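Local coordinates for protein BCAM1869 (Burkholderia cenocepacia, PDB 4O2H) that is a homolog of RsaM, a quorum-sensing transcriptional regulator with a novel fold, and probably acts as a regulator of this kind, at residues Gly26-Leu31 against Ser98-Ile103; Thr61-Thr66 against Pro129-Ser134; Tyr81-Arg84 against Phe89-Ala92. One frame throughout, in Å; residues are numbered along the deposited sequence.

Interaction 1: residues Gly26-Leu31 against Ser98-Ile103; sequences GALAAL and SNVMAI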
loop_
_atom_site.group_PDB
_atom_site.type_symbol
_atom_site.label_atom_id
_atom_site.label_comp_id
_atom_site.label_asym_id
_atom_site.label_seq_id
_atom_site.Cartn_x
_atom_site.Cartn_y
_atom_site.Cartn_z
ATOM N N GLY A 26 6.894 14.331 20.519
ATOM C CA GLY A 26 7.000 15.669 19.957
ATOM C C GLY A 26 7.444 15.698 18.514
ATOM O O GLY A 26 6.836 16.385 17.693
ATOM N N ALA A 27 8.520 14.963 18.200
ATOM C CA ALA A 27 9.063 14.814 16.845
ATOM C C ALA A 27 8.007 14.241 15.868
ATOM O O ALA A 27 8.020 14.573 14.680
ATOM C CB ALA A 27 10.272 13.893 16.880
ATOM N N LEU A 28 7.114 13.387 16.398
ATOM C CA LEU A 28 6.022 12.709 15.713
ATOM C C LEU A 28 4.873 13.683 15.462
ATOM O O LEU A 28 4.249 13.630 14.396
ATOM C CB LEU A 28 5.569 11.503 16.559
ATOM C CG LEU A 28 5.209 10.182 15.878
ATOM C CD1 LEU A 28 6.043 9.893 14.634
ATOM C CD2 LEU A 28 5.300 9.051 16.843
ATOM N N ALA A 29 4.620 14.598 16.420
ATOM C CA ALA A 29 3.611 15.652 16.281
ATOM C C ALA A 29 4.042 16.696 15.211
ATOM O O ALA A 29 3.187 17.423 14.730
ATOM C CB ALA A 29 3.350 16.341 17.623
ATOM N N ALA A 30 5.344 16.745 14.816
ATOM C CA ALA A 30 5.813 17.656 13.761
ATOM C C ALA A 30 6.221 16.891 12.489
ATOM O O ALA A 30 6.749 17.494 11.559
ATOM C CB ALA A 30 6.976 18.499 14.267
ATOM N N LEU A 31 5.971 15.569 12.442
ATOM C CA LEU A 31 6.297 14.727 11.290
ATOM C C LEU A 31 5.673 15.256 9.983
ATOM O O LEU A 31 4.478 15.509 9.901
ATOM C CB LEU A 31 5.869 13.272 11.512
ATOM C CG LEU A 31 6.451 12.272 10.493
ATOM C CD1 LEU A 31 7.951 12.229 10.575
ATOM C CD2 LEU A 31 5.883 10.906 10.696
ATOM N N SER A 98 3.607 1.329 9.670
ATOM C CA SER A 98 4.745 2.215 9.439
ATOM C C SER A 98 6.052 1.548 9.792
ATOM O O SER A 98 6.059 0.412 10.264
ATOM C CB SER A 98 4.605 3.504 10.256
ATOM O OG SER A 98 4.800 3.225 11.632
ATOM N N ASN A 99 7.165 2.287 9.594
ATOM C CA ASN A 99 8.519 1.874 9.966
ATOM C C ASN A 99 8.945 2.679 11.185
ATOM O O ASN A 99 10.135 2.861 11.428
ATOM C CB ASN A 99 9.503 2.044 8.789
ATOM C CG ASN A 99 9.774 3.467 8.372
ATOM O OD1 ASN A 99 8.961 4.378 8.549
ATOM N ND2 ASN A 99 10.915 3.667 7.731
ATOM N N VAL A 100 7.959 3.199 11.929
ATOM C CA VAL A 100 8.190 4.018 13.120
ATOM C C VAL A 100 7.918 3.265 14.412
ATOM O O VAL A 100 6.928 2.559 14.536
ATOM C CB VAL A 100 7.355 5.335 13.106
ATOM C CG1 VAL A 100 7.506 6.141 14.417
ATOM C CG2 VAL A 100 7.696 6.205 11.891
HETATM N N MSE A 101 8.769 3.516 15.406
HETATM C CA MSE A 101 8.575 3.130 16.797
HETATM C C MSE A 101 8.652 4.404 17.618
HETATM O O MSE A 101 9.688 5.088 17.616
HETATM C CB MSE A 101 9.583 2.058 17.274
HETATM C CG MSE A 101 9.456 1.745 18.740
HETATM SE SE MSE A 101 7.699 1.087 19.238
HETATM C CE MSE A 101 7.837 -0.701 18.598
ATOM N N ALA A 102 7.538 4.752 18.291
ATOM C CA ALA A 102 7.517 5.920 19.160
ATOM C C ALA A 102 8.161 5.598 20.495
ATOM O O ALA A 102 7.933 4.534 21.083
ATOM C CB ALA A 102 6.101 6.428 19.360
ATOM N N ILE A 103 9.008 6.513 20.954
ATOM C CA ILE A 103 9.754 6.360 22.195
ATOM C C ILE A 103 9.294 7.409 23.207
ATOM O O ILE A 103 8.724 8.420 22.807
ATOM C CB ILE A 103 11.288 6.419 21.930
ATOM C CG1 ILE A 103 11.693 7.720 21.174
ATOM C CG2 ILE A 103 11.741 5.148 21.180
ATOM C CD1 ILE A 103 13.107 8.163 21.315
#
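Leu28 meets Val100 and Ala102. These three buried residues make the contact between segments 26-31 and 98-103, on the short helix 25-29 and strand 100-103. Strand 21-24 pairs in parallel with strand 100-103 and leads straight into the helix, so the helix packs beside the neighbour of its own preceding strand. The contact is small and apolar, with no hydrogen bond across it. The two methyls of Leu28 divide the work. CD1 of Leu28 comes tip to tip with CG1 of Val100, at 4.0 Å. CD2 of Leu28 approaches CB of Ala102 at 3.7 Å. The valine presents CG1 because this methyl stands opposite the backbone N (chi1 175°).

Further out, Leu28 also touches Leu23 and, on helix 112-125, Ala118 and Leu119. Val100 lies against Val74, and the backbone N of Ala102 is hydrogen-bonded to Thr115 OG1. The start of the strand is held by Asn99, whose side-chain amide is hydrogen-bonded to backbone atoms of Tyr73 and Thr75. Asn99 lies within an ST turn: the N-H of Val100 donates a hydrogen bond to Ser98 OG, 3.2 Å from Val100 N, at an N-H...O angle of 158°.

Interaction 2: residues Thr61-Thr66 against Pro129-Ser134; sequences TEWHRT and PAAVAS
Thr61 and Trp63 receive Val132 and Ala131 in a buried helix-on-sheet contact. Helix 128-138 packs on one face of the four-stranded antiparallel sheet, here on strand 55-65. The short axes of 61-65 and 129-134 pass 10.1 Å apart, and their directions differ by 123°. Thr61 points at the helix; Trp63 leaves the strand to one side and brings the end of its indole to it. Ala131 meets the indole, and Val132 meets Thr61 and the NE1 edge of the indole.

The methyl CB of Ala131 sits obliquely to the indole. It touches the outer end of the six-membered ring, with Trp63 CZ2 and CH2 both 3.8 Å from Ala131 CB. The Thr61 and Val132 side chains cross at about a right angle. Here CG2 of Val132 meets Thr61 OG1 at 3.5 Å, and the same methyl lies near the plane of the indole. Val132 also touches Trp80 and Ser38 on the neighbouring strands.

The indole is fixed from several sides. It meets the ring of Trp78, and it packs edge-to-face with His35. The Thr61 hydroxyl is also hydrogen-bonded to Ser38 OG and Ala37 O. That hydroxyl is OG1, placed opposite the backbone N (chi1 -172°). It accepts a bent bond from Trp63 NE1 at 2.9 Å, with OG1 only 7° out of the indole plane.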
loop_
_atom_site.group_PDB
_atom_site.type_symbol
_atom_site.label_atom_id
_atom_site.label_comp_id
_atom_site.label_asym_id
_atom_site.label_seq_id
_atom_site.Cartn_x
_atom_site.Cartn_y
_atom_site.Cartn_z
ATOM N N THR A 61 -3.978 3.647 1.441
ATOM C CA THR A 61 -3.229 4.874 1.231
ATOM C C THR A 61 -1.834 4.650 1.809
ATOM O O THR A 61 -1.681 3.906 2.769
ATOM C CB THR A 61 -3.948 6.107 1.740
ATOM O OG1 THR A 61 -3.205 7.250 1.311
ATOM C CG2 THR A 61 -4.163 6.088 3.245
ATOM N N GLU A 62 -0.836 5.213 1.118
ATOM C CA GLU A 62 0.595 5.184 1.384
ATOM C C GLU A 62 1.152 6.607 1.402
ATOM O O GLU A 62 0.899 7.372 0.483
ATOM C CB GLU A 62 1.343 4.324 0.337
ATOM C CG GLU A 62 1.106 2.834 0.520
ATOM C CD GLU A 62 1.411 2.255 1.897
ATOM O OE1 GLU A 62 2.203 2.839 2.679
ATOM O OE2 GLU A 62 0.873 1.161 2.166
ATOM N N TRP A 63 1.864 6.952 2.485
ATOM C CA TRP A 63 2.433 8.267 2.767
ATOM C C TRP A 63 3.901 8.088 3.156
ATOM O O TRP A 63 4.309 6.998 3.565
ATOM C CB TRP A 63 1.623 8.969 3.911
ATOM C CG TRP A 63 0.225 9.409 3.509
ATOM C CD1 TRP A 63 -0.759 8.633 2.965
ATOM C CD2 TRP A 63 -0.277 10.757 3.506
ATOM N NE1 TRP A 63 -1.849 9.403 2.645
ATOM C CE2 TRP A 63 -1.584 10.715 2.975
ATOM C CE3 TRP A 63 0.235 11.991 3.955
ATOM C CZ2 TRP A 63 -2.407 11.857 2.907
ATOM C CZ3 TRP A 63 -0.564 13.136 3.851
ATOM C CH2 TRP A 63 -1.857 13.067 3.308
ATOM N N HIS A 64 4.715 9.118 2.951
ATOM C CA HIS A 64 6.129 8.983 3.296
ATOM C C HIS A 64 6.755 10.343 3.624
ATOM O O HIS A 64 6.208 11.403 3.314
ATOM C CB HIS A 64 6.939 8.200 2.199
ATOM C CG HIS A 64 7.265 8.933 0.914
ATOM N ND1 HIS A 64 7.961 8.295 -0.123
ATOM C CD2 HIS A 64 6.981 10.206 0.522
ATOM C CE1 HIS A 64 8.062 9.188 -1.099
ATOM N NE2 HIS A 64 7.500 10.357 -0.759
ATOM N N ARG A 65 7.884 10.286 4.308
ATOM C CA ARG A 65 8.759 11.420 4.591
ATOM C C ARG A 65 10.062 11.045 3.989
ATOM O O ARG A 65 10.659 10.023 4.390
ATOM C CB ARG A 65 8.894 11.776 6.072
ATOM C CG ARG A 65 9.846 12.970 6.209
ATOM C CD ARG A 65 10.388 13.199 7.593
ATOM N NE ARG A 65 11.121 12.061 8.144
ATOM C CZ ARG A 65 11.569 12.027 9.390
ATOM N NH1 ARG A 65 11.372 13.058 10.201
ATOM N NH2 ARG A 65 12.226 10.975 9.835
ATOM N N THR A 66 10.474 11.824 2.972
ATOM C CA THR A 66 11.694 11.546 2.212
ATOM C C THR A 66 12.957 11.693 3.101
ATOM O O THR A 66 12.961 12.467 4.074
ATOM C CB THR A 66 11.777 12.432 0.949
ATOM O OG1 THR A 66 11.781 13.797 1.336
ATOM C CG2 THR A 66 10.638 12.178 -0.042
ATOM N N PRO A 129 -7.592 13.056 4.773
ATOM C CA PRO A 129 -8.695 12.784 3.820
ATOM C C PRO A 129 -8.670 13.641 2.554
ATOM O O PRO A 129 -9.115 13.161 1.516
ATOM C CB PRO A 129 -9.950 13.107 4.631
ATOM C CG PRO A 129 -9.533 12.901 6.043
ATOM C CD PRO A 129 -8.144 13.452 6.090
ATOM N N ALA A 130 -8.202 14.898 2.640
ATOM C CA ALA A 130 -8.178 15.785 1.455
ATOM C C ALA A 130 -7.269 15.198 0.345
ATOM O O ALA A 130 -7.702 15.107 -0.801
ATOM C CB ALA A 130 -7.728 17.196 1.840
ATOM N N ALA A 131 -6.056 14.721 0.699
ATOM C CA ALA A 131 -5.150 14.164 -0.316
ATOM C C ALA A 131 -5.582 12.769 -0.819
ATOM O O ALA A 131 -5.357 12.448 -1.982
ATOM C CB ALA A 131 -3.727 14.131 0.197
ATOM N N VAL A 132 -6.228 11.965 0.016
ATOM C CA VAL A 132 -6.744 10.665 -0.418
ATOM C C VAL A 132 -7.860 10.863 -1.465
ATOM O O VAL A 132 -7.770 10.295 -2.561
ATOM C CB VAL A 132 -7.212 9.816 0.787
ATOM C CG1 VAL A 132 -8.059 8.602 0.372
ATOM C CG2 VAL A 132 -6.011 9.400 1.635
ATOM N N ALA A 133 -8.855 11.712 -1.171
ATOM C CA ALA A 133 -9.986 11.951 -2.097
ATOM C C ALA A 133 -9.482 12.532 -3.410
ATOM O O ALA A 133 -9.902 12.105 -4.481
ATOM C CB ALA A 133 -11.001 12.877 -1.460
ATOM N N SER A 134 -8.523 13.444 -3.317
ATOM C CA SER A 134 -7.882 14.083 -4.460
ATOM C C SER A 134 -7.236 13.040 -5.373
ATOM O O SER A 134 -7.475 13.063 -6.581
ATOM C CB SER A 134 -6.830 15.082 -3.976
ATOM O OG SER A 134 -6.307 15.828 -5.061
#

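Interaction 3: residues Tyr81-Arg84 against Phe89-Ala92; sequences YLER and FVIA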
loop_
_atom_site.group_PDB
_atom_site.type_symbol
_atom_site.label_atom_id
_atom_site.label_comp_id
_atom_site.label_asym_id
_atom_site.label_seq_id
_atom_site.Cartn_x
_atom_site.Cartn_y
_atom_site.Cartn_z
ATOM N N TYR A 81 -11.966 4.021 5.087
ATOM C CA TYR A 81 -13.295 3.880 4.548
ATOM C C TYR A 81 -13.950 5.227 4.609
ATOM O O TYR A 81 -13.629 6.063 5.466
ATOM C CB TYR A 81 -14.160 2.754 5.172
ATOM C CG TYR A 81 -14.546 2.893 6.628
ATOM C CD1 TYR A 81 -15.714 3.551 6.999
ATOM C CD2 TYR A 81 -13.801 2.273 7.630
ATOM C CE1 TYR A 81 -16.091 3.658 8.336
ATOM C CE2 TYR A 81 -14.177 2.359 8.971
ATOM C CZ TYR A 81 -15.324 3.055 9.318
ATOM O OH TYR A 81 -15.712 3.132 10.632
ATOM N N LEU A 82 -14.856 5.440 3.670
ATOM C CA LEU A 82 -15.624 6.651 3.595
ATOM C C LEU A 82 -17.048 6.326 4.048
ATOM O O LEU A 82 -17.734 5.544 3.390
ATOM C CB LEU A 82 -15.566 7.197 2.147
ATOM C CG LEU A 82 -16.505 8.357 1.802
ATOM C CD1 LEU A 82 -16.152 9.598 2.625
ATOM C CD2 LEU A 82 -16.445 8.628 0.344
ATOM N N GLU A 83 -17.488 6.921 5.186
ATOM C CA GLU A 83 -18.834 6.711 5.721
ATOM C C GLU A 83 -19.875 7.295 4.795
ATOM O O GLU A 83 -19.656 8.364 4.215
ATOM C CB GLU A 83 -19.001 7.317 7.112
ATOM C CG GLU A 83 -18.372 6.503 8.225
ATOM C CD GLU A 83 -19.171 6.509 9.514
ATOM O OE1 GLU A 83 -19.793 7.555 9.819
ATOM O OE2 GLU A 83 -19.195 5.461 10.203
ATOM N N ARG A 84 -20.978 6.567 4.611
ATOM C CA ARG A 84 -22.069 7.006 3.769
ATOM C C ARG A 84 -22.803 8.199 4.428
ATOM O O ARG A 84 -22.986 9.238 3.789
ATOM C CB ARG A 84 -23.029 5.829 3.508
ATOM C CG ARG A 84 -24.044 6.053 2.387
ATOM C CD ARG A 84 -24.961 4.845 2.145
ATOM N NE ARG A 84 -24.231 3.573 2.196
ATOM C CZ ARG A 84 -23.571 3.023 1.179
ATOM N NH1 ARG A 84 -23.572 3.608 -0.016
ATOM N NH2 ARG A 84 -22.917 1.877 1.343
ATOM N N PHE A 89 -14.094 10.405 6.315
ATOM C CA PHE A 89 -13.047 9.418 6.095
ATOM C C PHE A 89 -12.569 8.933 7.429
ATOM O O PHE A 89 -12.402 9.742 8.339
ATOM C CB PHE A 89 -11.888 10.009 5.308
ATOM C CG PHE A 89 -12.184 10.120 3.838
ATOM C CD1 PHE A 89 -12.819 11.242 3.324
ATOM C CD2 PHE A 89 -11.799 9.115 2.961
ATOM C CE1 PHE A 89 -13.050 11.365 1.957
ATOM C CE2 PHE A 89 -12.029 9.244 1.592
ATOM C CZ PHE A 89 -12.628 10.379 1.097
ATOM N N VAL A 90 -12.393 7.609 7.560
ATOM C CA VAL A 90 -12.056 6.927 8.793
ATOM C C VAL A 90 -10.870 5.987 8.563
ATOM O O VAL A 90 -10.881 5.231 7.594
ATOM C CB VAL A 90 -13.293 6.108 9.338
ATOM C CG1 VAL A 90 -13.007 5.475 10.707
ATOM C CG2 VAL A 90 -14.585 6.929 9.382
ATOM N N ILE A 91 -9.907 5.966 9.505
ATOM C CA ILE A 91 -8.817 4.997 9.559
ATOM C C ILE A 91 -9.427 3.744 10.125
ATOM O O ILE A 91 -9.847 3.747 11.285
ATOM C CB ILE A 91 -7.593 5.462 10.379
ATOM C CG1 ILE A 91 -7.051 6.802 9.843
ATOM C CG2 ILE A 91 -6.498 4.343 10.338
ATOM C CD1 ILE A 91 -5.751 7.304 10.433
ATOM N N ALA A 92 -9.528 2.690 9.305
ATOM C CA ALA A 92 -10.123 1.419 9.680
ATOM C C ALA A 92 -9.380 0.777 10.888
ATOM O O ALA A 92 -8.182 0.478 10.813
ATOM C CB ALA A 92 -10.130 0.485 8.477
#
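Tyr81 and Val90 form the tightly packed part of this contact, near the turn of the antiparallel beta hairpin of strands 74-83 and 89-98. They are a hydrogen-bonded pair, and the backbones grip each other in both directions. Tyr81 N donates a hydrogen bond to Val90 O at 3.0 Å, in the carbonyl plane. Val90 N donates one to Tyr81 O at 2.9 Å, nearly in line with the carbonyl bond.

Their side chains lie side by side on one face of the sheet. Tyr81 CG sits between the backbone N and the carbonyl carbon (chi1 65°), which lays the ring alongside the valine. Val90 CB then stands over one ring face in a CH-pi contact, 3.8 Å from the Tyr81 ring centroid. Val90 CG1 reaches on to the phenol end, 3.6 Å from Tyr81 OH.

The next pair, Leu82 and Phe89, is non-hydrogen-bonded and points to the other face. On that face Phe89 packs on Trp128, Pro129 and Ala133 of helix 128-138.

The contact thins at its margins. Ala92 CB only approaches the edge of the Tyr81 ring, 4.2 Å from CD2. Glu83, partly exposed, touches Val90 CG2 through its CG atom at 4.0 Å, while its OE1 is hydrogen-bonded to Thr86 OG1 in the turn. Leu82 and Phe89 pack more tightly than these margins: CD1 of Leu82 lies over one face of the Phe89 ring, 3.8 Å from its centroid and 17° off the normal.

How the interactions relate
From the N terminus, segment 26-31 comes first, and interaction 1 closes its loop at 98-103. Segment 61-66 begins inside that loop, but its partner 129-134 lies beyond it, so interactions 1 and 2 cross. Interaction 3 is a local hairpin nested inside both loops. Interaction 1 ties helix 25-29 to the small parallel sheet, interaction 2 sets helix 128-138 on the antiparallel sheet, and interaction 3 joins two strands of that sheet. Interactions 1 and 3 lie on opposite sides of the chain's centre. Interaction 2 touches both: Leu31 CD1 packs on Arg65 NH1 at 3.5 Å, and Pro129 CB on Phe89 CD1 at 3.7 Å.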